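Local coordinates for glia-derived nexin (Homo sapiens, PDB 4DY0), which inhibits serine proteases such as thrombin, trypsin and urokinase, binds heparin, and promotes neurite extension by blocking thrombin, at residues W137-I146 against V163-K171. Numbering follows the deposited sequence.
Sequences WVKNETRDMI and VLVNAVYFK
Thr142 OG1, whose neighbouring CG2 packs on Ala167 CB, is gripped twice within its own segment. Thr142 OG1 donates to Val138 O at 2.7 Å, from above the carbonyl plane. Ile146 N donates to Thr142 OG1 at 3.1 Å, a bent bond with an N-H...O angle of 139°. With chi1 at 59°, OG1 sits between the backbone N and the carbonyl carbon, and CG2 is left to meet the strand. The two bonds tie the end of helix 127-141, at Val138 O, to Ile146 N, just beyond the type I' turn Thr142-Met145. Val138 CG1 reaches the same methyl, Ala167 CB, at 4.0 Å, while its CG2 faces Val165. Trp137 brings the CZ3 edge of its ring to Val165 CG1, and Glu141 CB lies over one ring face. In serpin terms, this is helix F lying across the front of beta-sheet A, here on strand 162-170, which runs between strands 90-97 and 319-328. Beyond the turn, Ile146 CD1 rests on the backbone at Val168 O (3.5 Å) and on Tyr169 CB. Met145 bends over the Tyr169 ring: Met145 CG stands 3.6 Å from the ring centroid, 8° off its normal, a CH-pi contact. The methionine chain folds at chi2 and chi3, bringing Met145 CE to the phenol end, near Tyr169 CE1 and OH. Met145 SD, 4.7 Å from the Tyr169 centroid and oblique to the ring, adds a Met-aromatic contact. An alanine in place of Tyr169 would probably leave the Met145 side chain without its aromatic platform and freer to turn. Met145 O also accepts a hydrogen bond from Lys325 NZ of strand 319-328.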
ATOM      1  N   TRP A 137     -14.204   7.847  11.913  1.00 51.20           N
ATOM      2  CA  TRP A 137     -14.384   6.449  11.536  1.00 50.10           C
ATOM      3  C   TRP A 137     -13.046   5.756  11.250  1.00 48.43           C
ATOM      4  O   TRP A 137     -12.824   4.619  11.673  1.00 48.50           O
ATOM      5  CB  TRP A 137     -15.334   6.322  10.341  1.00 48.90           C
ATOM      6  CG  TRP A 137     -15.439   4.920   9.824  1.00 53.79           C
ATOM      7  CD1 TRP A 137     -16.274   3.936  10.276  1.00 56.80           C
ATOM      8  CD2 TRP A 137     -14.668   4.337   8.766  1.00 50.48           C
ATOM      9  NE1 TRP A 137     -16.073   2.778   9.561  1.00 60.03           N
ATOM     10  CE2 TRP A 137     -15.093   2.999   8.628  1.00 54.92           C
ATOM     11  CE3 TRP A 137     -13.662   4.818   7.922  1.00 49.82           C
ATOM     12  CZ2 TRP A 137     -14.547   2.137   7.680  1.00 55.08           C
ATOM     13  CZ3 TRP A 137     -13.120   3.961   6.980  1.00 50.78           C
ATOM     14  CH2 TRP A 137     -13.564   2.635   6.866  1.00 54.45           C
ATOM     15  N   VAL A 138     -12.155   6.440  10.540  1.00 45.85           N
ATOM     16  CA  VAL A 138     -10.847   5.863  10.245  1.00 45.79           C
ATOM     17  C   VAL A 138     -10.084   5.604  11.539  1.00 46.95           C
ATOM     18  O   VAL A 138      -9.606   4.493  11.778  1.00 47.63           O
ATOM     19  CB  VAL A 138     -10.008   6.764   9.323  1.00 47.05           C
ATOM     20  CG1 VAL A 138      -8.661   6.115   9.042  1.00 48.92           C
ATOM     21  CG2 VAL A 138     -10.747   7.030   8.027  1.00 45.13           C
ATOM     22  N   LYS A 139      -9.978   6.634  12.373  1.00 47.71           N
ATOM     23  CA  LYS A 139      -9.323   6.513  13.672  1.00 51.19           C
ATOM     24  C   LYS A 139      -9.892   5.344  14.467  1.00 54.41           C
ATOM     25  O   LYS A 139      -9.146   4.517  14.994  1.00 57.30           O
ATOM     26  CB  LYS A 139      -9.476   7.807  14.476  1.00 52.46           C
ATOM     27  N   ASN A 140     -11.215   5.278  14.551  1.00 54.54           N
ATOM     28  CA  ASN A 140     -11.875   4.213  15.297  1.00 57.53           C
ATOM     29  C   ASN A 140     -11.669   2.848  14.648  1.00 54.86           C
ATOM     30  O   ASN A 140     -11.583   1.831  15.332  1.00 53.51           O
ATOM     31  CB  ASN A 140     -13.370   4.508  15.440  1.00 62.73           C
ATOM     32  CG  ASN A 140     -14.106   3.435  16.222  1.00 70.27           C
ATOM     33  OD1 ASN A 140     -13.591   2.900  17.205  1.00 71.39           O
ATOM     34  ND2 ASN A 140     -15.319   3.119  15.788  1.00 73.27           N
ATOM     35  N   GLU A 141     -11.577   2.840  13.323  1.00 55.16           N
ATOM     36  CA  GLU A 141     -11.477   1.599  12.565  1.00 55.44           C
ATOM     37  C   GLU A 141     -10.030   1.111  12.438  1.00 55.23           C
ATOM     38  O   GLU A 141      -9.783  -0.014  11.996  1.00 54.69           O
ATOM     39  CB  GLU A 141     -12.099   1.791  11.180  1.00 57.61           C
ATOM     40  CG  GLU A 141     -12.642   0.523  10.536  1.00 66.80           C
ATOM     41  CD  GLU A 141     -13.977   0.088  11.120  1.00 77.26           C
ATOM     42  OE1 GLU A 141     -14.111   0.075  12.361  1.00 80.51           O
ATOM     43  OE2 GLU A 141     -14.891  -0.248  10.335  1.00 83.95           O
ATOM     44  N   THR A 142      -9.076   1.955  12.827  1.00 52.94           N
ATOM     45  CA  THR A 142      -7.657   1.611  12.707  1.00 55.25           C
ATOM     46  C   THR A 142      -6.940   1.548  14.054  1.00 62.54           C
ATOM     47  O   THR A 142      -5.752   1.861  14.145  1.00 70.85           O
ATOM     48  CB  THR A 142      -6.899   2.606  11.795  1.00 52.38           C
ATOM     49  OG1 THR A 142      -7.005   3.933  12.332  1.00 51.17           O
ATOM     50  CG2 THR A 142      -7.465   2.583  10.384  1.00 49.33           C
ATOM     51  N   ARG A 143      -7.658   1.141  15.094  1.00 67.10           N
ATOM     52  CA  ARG A 143      -7.083   1.081  16.433  1.00 68.04           C
ATOM     53  C   ARG A 143      -6.484   2.433  16.825  1.00 68.71           C
ATOM     54  O   ARG A 143      -5.491   2.499  17.551  1.00 65.26           O
ATOM     55  CB  ARG A 143      -6.019  -0.018  16.510  1.00 67.94           C
ATOM     56  N   ASP A 144      -7.095   3.508  16.332  1.00 63.72           N
ATOM     57  CA  ASP A 144      -6.659   4.867  16.641  1.00 59.87           C
ATOM     58  C   ASP A 144      -5.263   5.174  16.100  1.00 56.23           C
ATOM     59  O   ASP A 144      -4.626   6.137  16.523  1.00 60.24           O
ATOM     60  CB  ASP A 144      -6.705   5.119  18.152  1.00 62.93           C
ATOM     61  CG  ASP A 144      -8.095   4.940  18.731  1.00 66.90           C
ATOM     62  N   MET A 145      -4.792   4.364  15.157  1.00 53.15           N
ATOM     63  CA  MET A 145      -3.452   4.544  14.600  1.00 49.22           C
ATOM     64  C   MET A 145      -3.424   5.518  13.417  1.00 44.74           C
ATOM     65  O   MET A 145      -2.377   6.079  13.087  1.00 44.35           O
ATOM     66  CB  MET A 145      -2.841   3.197  14.199  1.00 48.20           C
ATOM     67  CG  MET A 145      -2.521   2.277  15.373  1.00 51.30           C
ATOM     68  SD  MET A 145      -1.610   3.094  16.709  1.00 59.98           S
ATOM     69  CE  MET A 145      -0.024   3.396  15.936  1.00 54.93           C
ATOM     70  N   ILE A 146      -4.575   5.720  12.785  1.00 44.65           N
ATOM     71  CA  ILE A 146      -4.657   6.601  11.624  1.00 41.18           C
ATOM     72  C   ILE A 146      -5.807   7.599  11.729  1.00 45.54           C
ATOM     73  O   ILE A 146      -6.952   7.226  12.001  1.00 46.94           O
ATOM     74  CB  ILE A 146      -4.795   5.797  10.311  1.00 40.31           C
ATOM     75  CG1 ILE A 146      -3.532   4.966  10.060  1.00 38.91           C
ATOM     76  CG2 ILE A 146      -5.064   6.731   9.139  1.00 39.09           C
ATOM     77  CD1 ILE A 146      -3.667   3.974   8.927  1.00 41.71           C
ATOM     78  N   VAL A 163     -16.991   9.277  -2.073  1.00 35.66           N
ATOM     79  CA  VAL A 163     -15.579   9.269  -1.718  1.00 34.09           C
ATOM     80  C   VAL A 163     -15.172   7.910  -1.168  1.00 33.31           C
ATOM     81  O   VAL A 163     -15.769   7.420  -0.214  1.00 35.18           O
ATOM     82  CB  VAL A 163     -15.255  10.340  -0.657  1.00 33.97           C
ATOM     83  CG1 VAL A 163     -13.867  10.120  -0.091  1.00 31.27           C
ATOM     84  CG2 VAL A 163     -15.388  11.737  -1.244  1.00 34.27           C
ATOM     85  N   LEU A 164     -14.156   7.305  -1.773  1.00 33.03           N
ATOM     86  CA  LEU A 164     -13.638   6.024  -1.310  1.00 35.19           C
ATOM     87  C   LEU A 164     -12.501   6.230  -0.329  1.00 33.80           C
ATOM     88  O   LEU A 164     -11.710   7.158  -0.478  1.00 34.50           O
ATOM     89  CB  LEU A 164     -13.124   5.198  -2.486  1.00 38.36           C
ATOM     90  CG  LEU A 164     -14.081   4.209  -3.140  1.00 41.94           C
ATOM     91  CD1 LEU A 164     -14.197   2.963  -2.283  1.00 42.20           C
ATOM     92  CD2 LEU A 164     -15.439   4.854  -3.375  1.00 46.33           C
ATOM     93  N   VAL A 165     -12.408   5.353   0.664  1.00 30.71           N
ATOM     94  CA  VAL A 165     -11.291   5.396   1.592  1.00 30.48           C
ATOM     95  C   VAL A 165     -10.696   4.020   1.848  1.00 30.62           C
ATOM     96  O   VAL A 165     -11.411   3.066   2.149  1.00 32.46           O
ATOM     97  CB  VAL A 165     -11.693   6.020   2.929  1.00 32.36           C
ATOM     98  CG1 VAL A 165     -10.556   5.891   3.921  1.00 31.42           C
ATOM     99  CG2 VAL A 165     -12.060   7.477   2.733  1.00 33.64           C
ATOM    100  N   ASN A 166      -9.377   3.930   1.716  1.00 33.75           N
ATOM    101  CA  ASN A 166      -8.632   2.729   2.080  1.00 31.12           C
ATOM    102  C   ASN A 166      -7.499   3.082   3.034  1.00 31.01           C
ATOM    103  O   ASN A 166      -6.600   3.843   2.677  1.00 30.44           O
ATOM    104  CB  ASN A 166      -8.055   2.051   0.842  1.00 30.92           C
ATOM    105  CG  ASN A 166      -7.137   0.895   1.192  1.00 32.15           C
ATOM    106  OD1 ASN A 166      -6.008   0.813   0.707  1.00 33.79           O
ATOM    107  ND2 ASN A 166      -7.613   0.003   2.048  1.00 31.83           N
ATOM    108  N   ALA A 167      -7.547   2.531   4.245  1.00 32.51           N
ATOM    109  CA  ALA A 167      -6.528   2.808   5.252  1.00 30.05           C
ATOM    110  C   ALA A 167      -5.884   1.521   5.739  1.00 31.13           C
ATOM    111  O   ALA A 167      -6.579   0.570   6.102  1.00 34.94           O
ATOM    112  CB  ALA A 167      -7.130   3.569   6.416  1.00 32.54           C
ATOM    113  N   VAL A 168      -4.555   1.493   5.748  1.00 29.64           N
ATOM    114  CA  VAL A 168      -3.818   0.304   6.171  1.00 30.57           C
ATOM    115  C   VAL A 168      -2.768   0.638   7.234  1.00 29.30           C
ATOM    116  O   VAL A 168      -1.982   1.571   7.067  1.00 26.06           O
ATOM    117  CB  VAL A 168      -3.123  -0.388   4.979  1.00 29.22           C
ATOM    118  CG1 VAL A 168      -2.555  -1.734   5.409  1.00 31.33           C
ATOM    119  CG2 VAL A 168      -4.094  -0.567   3.825  1.00 32.25           C
ATOM    120  N   TYR A 169      -2.767  -0.121   8.329  1.00 30.17           N
ATOM    121  CA  TYR A 169      -1.768   0.056   9.383  1.00 30.21           C
ATOM    122  C   TYR A 169      -1.105  -1.266   9.717  1.00 31.77           C
ATOM    123  O   TYR A 169      -1.746  -2.314   9.663  1.00 34.82           O
ATOM    124  CB  TYR A 169      -2.377   0.651  10.658  1.00 33.33           C
ATOM    125  CG  TYR A 169      -1.399   0.643  11.814  1.00 35.16           C
ATOM    126  CD1 TYR A 169      -0.496   1.685  11.991  1.00 37.27           C
ATOM    127  CD2 TYR A 169      -1.354  -0.421  12.708  1.00 37.61           C
ATOM    128  CE1 TYR A 169       0.415   1.675  13.033  1.00 38.39           C
ATOM    129  CE2 TYR A 169      -0.446  -0.440  13.758  1.00 38.37           C
ATOM    130  CZ  TYR A 169       0.435   0.612  13.914  1.00 40.13           C
ATOM    131  OH  TYR A 169       1.342   0.605  14.949  1.00 45.41           O
ATOM    132  N   PHE A 170       0.174  -1.217  10.077  1.00 31.13           N
ATOM    133  CA  PHE A 170       0.903  -2.428  10.423  1.00 30.78           C
ATOM    134  C   PHE A 170       2.145  -2.124  11.266  1.00 32.55           C
ATOM    135  O   PHE A 170       2.766  -1.063  11.129  1.00 32.66           O
ATOM    136  CB  PHE A 170       1.279  -3.193   9.149  1.00 30.77           C
ATOM    137  CG  PHE A 170       2.087  -4.438   9.392  1.00 30.40           C
ATOM    138  CD1 PHE A 170       1.471  -5.618   9.775  1.00 33.07           C
ATOM    139  CD2 PHE A 170       3.462  -4.431   9.227  1.00 30.62           C
ATOM    140  CE1 PHE A 170       2.214  -6.769  10.000  1.00 33.32           C
ATOM    141  CE2 PHE A 170       4.213  -5.578   9.449  1.00 32.47           C
ATOM    142  CZ  PHE A 170       3.586  -6.748   9.835  1.00 32.49           C
ATOM    143  N   LYS A 171       2.484  -3.051  12.156  1.00 34.25           N
ATOM    144  CA  LYS A 171       3.741  -2.981  12.894  1.00 37.35           C
ATOM    145  C   LYS A 171       4.358  -4.367  13.032  1.00 37.62           C
ATOM    146  O   LYS A 171       5.476  -4.606  12.573  1.00 39.47           O
ATOM    147  CB  LYS A 171       3.554  -2.343  14.269  1.00 35.78           C
ATOM    148  CG  LYS A 171       4.863  -2.172  15.017  1.00 36.96           C
ATOM    149  CD  LYS A 171       4.656  -1.776  16.466  1.00 38.24           C
ATOM    150  CE  LYS A 171       5.994  -1.635  17.171  1.00 40.00           C
ATOM    151  NZ  LYS A 171       5.845  -1.119  18.556  1.00 42.65           N
TER